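Local coordinates for alpha-amylase (Eisenia fetida, PDB 6M4K), which probably hydrolyses internal alpha-1,4-glucosidic linkages of starch and related polysaccharides as a calcium- and chloride-dependent glycosyl hydrolase of family 13, at residues Asn347-Ile352 and Asp357-Val362. Numbering follows the deposited sequence.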
loop_
_atom_site.group_PDB
_atom_site.type_symbol
_atom_site.label_atom_id
_atom_site.label_comp_id
_atom_site.label_asym_id
_atom_site.label_seq_id
_atom_site.Cartn_x
_atom_site.Cartn_y
_atom_site.Cartn_z
ATOM N N ASN A 347 13.825 -4.790 -7.255
ATOM C CA ASN A 347 14.320 -6.159 -7.272
ATOM C C ASN A 347 15.432 -6.335 -6.246
ATOM O O ASN A 347 16.176 -5.406 -5.933
ATOM C CB ASN A 347 14.844 -6.476 -8.674
ATOM C CG ASN A 347 14.862 -7.961 -8.979
ATOM O OD1 ASN A 347 14.420 -8.784 -8.187
ATOM N ND2 ASN A 347 15.369 -8.304 -10.159
ATOM N N TRP A 348 15.542 -7.544 -5.725
ATOM C CA TRP A 348 16.616 -7.880 -4.804
ATOM C C TRP A 348 16.849 -9.376 -4.906
ATOM O O TRP A 348 16.008 -10.100 -5.449
ATOM C CB TRP A 348 16.280 -7.458 -3.360
ATOM C CG TRP A 348 15.389 -8.414 -2.602
ATOM C CD1 TRP A 348 15.785 -9.393 -1.723
ATOM C CD2 TRP A 348 13.952 -8.471 -2.639
ATOM N NE1 TRP A 348 14.682 -10.052 -1.218
ATOM C CE2 TRP A 348 13.550 -9.507 -1.769
ATOM C CE3 TRP A 348 12.967 -7.742 -3.322
ATOM C CZ2 TRP A 348 12.214 -9.833 -1.567
ATOM C CZ3 TRP A 348 11.631 -8.070 -3.112
ATOM C CH2 TRP A 348 11.275 -9.110 -2.247
ATOM N N PRO A 349 18.037 -9.879 -4.435
ATOM C CA PRO A 349 18.331 -11.316 -4.624
ATOM C C PRO A 349 17.599 -12.194 -3.618
ATOM O O PRO A 349 18.190 -12.816 -2.721
ATOM C CB PRO A 349 19.854 -11.359 -4.453
ATOM C CG PRO A 349 20.125 -10.280 -3.459
ATOM C CD PRO A 349 19.175 -9.159 -3.833
ATOM N N ARG A 350 16.269 -12.249 -3.750
ATOM C CA ARG A 350 15.467 -13.085 -2.868
ATOM C C ARG A 350 16.000 -14.512 -2.887
ATOM O O ARG A 350 16.239 -15.078 -3.956
ATOM C CB ARG A 350 14.001 -13.066 -3.322
ATOM C CG ARG A 350 13.043 -13.751 -2.343
ATOM C CD ARG A 350 11.613 -13.809 -2.873
ATOM N NE ARG A 350 11.514 -14.830 -3.908
ATOM C CZ ARG A 350 10.377 -15.296 -4.409
ATOM N NH1 ARG A 350 9.214 -14.817 -3.985
ATOM N NH2 ARG A 350 10.396 -16.251 -5.331
ATOM N N ASN A 351 16.173 -15.086 -1.702
ATOM C CA ASN A 351 16.912 -16.345 -1.566
ATOM C C ASN A 351 16.283 -17.124 -0.407
ATOM O O ASN A 351 16.704 -16.996 0.742
ATOM C CB ASN A 351 18.388 -16.056 -1.317
ATOM C CG ASN A 351 19.228 -17.304 -1.302
ATOM O OD1 ASN A 351 19.302 -18.006 -2.303
ATOM N ND2 ASN A 351 19.859 -17.587 -0.180
ATOM N N ILE A 352 15.246 -17.898 -0.723
ATOM C CA ILE A 352 14.430 -18.525 0.316
ATOM C C ILE A 352 15.077 -19.831 0.761
ATOM O O ILE A 352 15.271 -20.750 -0.042
ATOM C CB ILE A 352 12.979 -18.726 -0.148
ATOM C CG1 ILE A 352 12.363 -17.367 -0.496
ATOM C CG2 ILE A 352 12.159 -19.424 0.945
ATOM C CD1 ILE A 352 11.100 -17.459 -1.346
ATOM N N ASP A 357 13.703 -15.723 3.512
ATOM C CA ASP A 357 14.615 -15.106 2.552
ATOM C C ASP A 357 15.841 -14.592 3.299
ATOM O O ASP A 357 15.741 -13.664 4.106
ATOM C CB ASP A 357 13.865 -13.980 1.850
ATOM C CG ASP A 357 14.729 -13.144 0.942
ATOM O OD1 ASP A 357 15.876 -13.550 0.623
ATOM O OD2 ASP A 357 14.239 -12.064 0.535
ATOM N N THR A 358 17.001 -15.204 3.038
ATOM C CA THR A 358 18.227 -14.797 3.716
ATOM C C THR A 358 18.628 -13.375 3.358
ATOM O O THR A 358 19.400 -12.753 4.095
ATOM C CB THR A 358 19.402 -15.739 3.385
ATOM O OG1 THR A 358 19.770 -15.617 2.005
ATOM C CG2 THR A 358 19.046 -17.194 3.682
ATOM N N ASN A 359 18.142 -12.870 2.230
ATOM C CA ASN A 359 18.539 -11.571 1.717
ATOM C C ASN A 359 17.405 -10.564 1.812
ATOM O O ASN A 359 17.390 -9.576 1.072
ATOM C CB ASN A 359 19.056 -11.704 0.289
ATOM C CG ASN A 359 20.207 -12.683 0.182
ATOM O OD1 ASN A 359 20.887 -12.977 1.167
ATOM N ND2 ASN A 359 20.409 -13.203 -1.014
ATOM N N ASP A 360 16.467 -10.794 2.739
ATOM C CA ASP A 360 15.305 -9.926 2.864
ATOM C C ASP A 360 15.644 -8.562 3.428
ATOM O O ASP A 360 14.751 -7.711 3.510
ATOM C CB ASP A 360 14.177 -10.597 3.670
ATOM C CG ASP A 360 14.569 -10.947 5.100
ATOM O OD1 ASP A 360 15.681 -10.608 5.553
ATOM O OD2 ASP A 360 13.728 -11.577 5.797
ATOM N N TRP A 361 16.899 -8.330 3.801
ATOM C CA TRP A 361 17.356 -7.055 4.328
ATOM C C TRP A 361 17.788 -6.090 3.238
ATOM O O TRP A 361 17.901 -4.889 3.505
ATOM C CB TRP A 361 18.545 -7.294 5.271
ATOM C CG TRP A 361 19.700 -8.032 4.614
ATOM C CD1 TRP A 361 19.907 -9.386 4.584
ATOM C CD2 TRP A 361 20.792 -7.443 3.894
ATOM N NE1 TRP A 361 21.069 -9.673 3.886
ATOM C CE2 TRP A 361 21.629 -8.497 3.459
ATOM C CE3 TRP A 361 21.145 -6.125 3.580
ATOM C CZ2 TRP A 361 22.795 -8.268 2.717
ATOM C CZ3 TRP A 361 22.315 -5.900 2.844
ATOM C CH2 TRP A 361 23.123 -6.971 2.430
ATOM N N VAL A 362 18.021 -6.584 2.021
ATOM C CA VAL A 362 18.704 -5.788 1.012
ATOM C C VAL A 362 17.897 -4.535 0.707
ATOM O O VAL A 362 16.678 -4.594 0.495
ATOM C CB VAL A 362 18.973 -6.640 -0.236
ATOM C CG1 VAL A 362 19.467 -5.772 -1.380
ATOM C CG2 VAL A 362 20.004 -7.742 0.085
#
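Ile352 and Asp357 face each other as a non-hydrogen-bonded antiparallel pair, CA to CA 4.1 Å, and Thr358 N donates to Asn351 O beside it; from Asp357 the chain runs through two overlapping type I turns, Asp357 to Asp360 and Asn359 to Val362. The carboxylate of Asp357 ties the two segments together. With CG anti to the backbone N (chi1 173°), it reaches across to 347-352, where OD2 offers its syn lone pair to Trp348 NE1 at 2.7 Å. The acceptor lies in the indole plane, and carboxylate and ring are nearly coplanar, 27° apart. OD1 is gripped from opposite faces of the carboxylate: Asn351 N donates from across the contact at 2.8 Å, while Asn359 N, two residues on, closes an Asx turn. Arg350 CG packs 3.5 Å from Asp357 OD2, and Arg350 CB lies over one face of the Trp348 ring, near the rim. Replacing Asp357 by an alanine is likely to leave the indole N-H and the amides of Asn351 and Asn359 without their acceptor, weakening the link between the segments. Asn359 ND2 donates in the carbonyl plane to the O of Pro349 (2.8 Å), the residue at the centre of an inverse gamma turn. Beside the strand pair, Asn351 ND2 meets Thr358 OG1 at 2.9 Å in a nearly straight bond (171°); at the other end of the contact Val362 CG1 rests on Trp348 CB and Pro349 CD. Strands 352-353 and 356-357 form a short beta hairpin between 339-344, the eighth strand of the TIM barrel, and helix 389-401; Phe320 meets the Trp348 ring edge-to-face, and Asp360 OD2 hydrogen-bonds His308 NE2 while its backbone O accepts from Trp63 NE1, joining this loop to others of the catalytic domain.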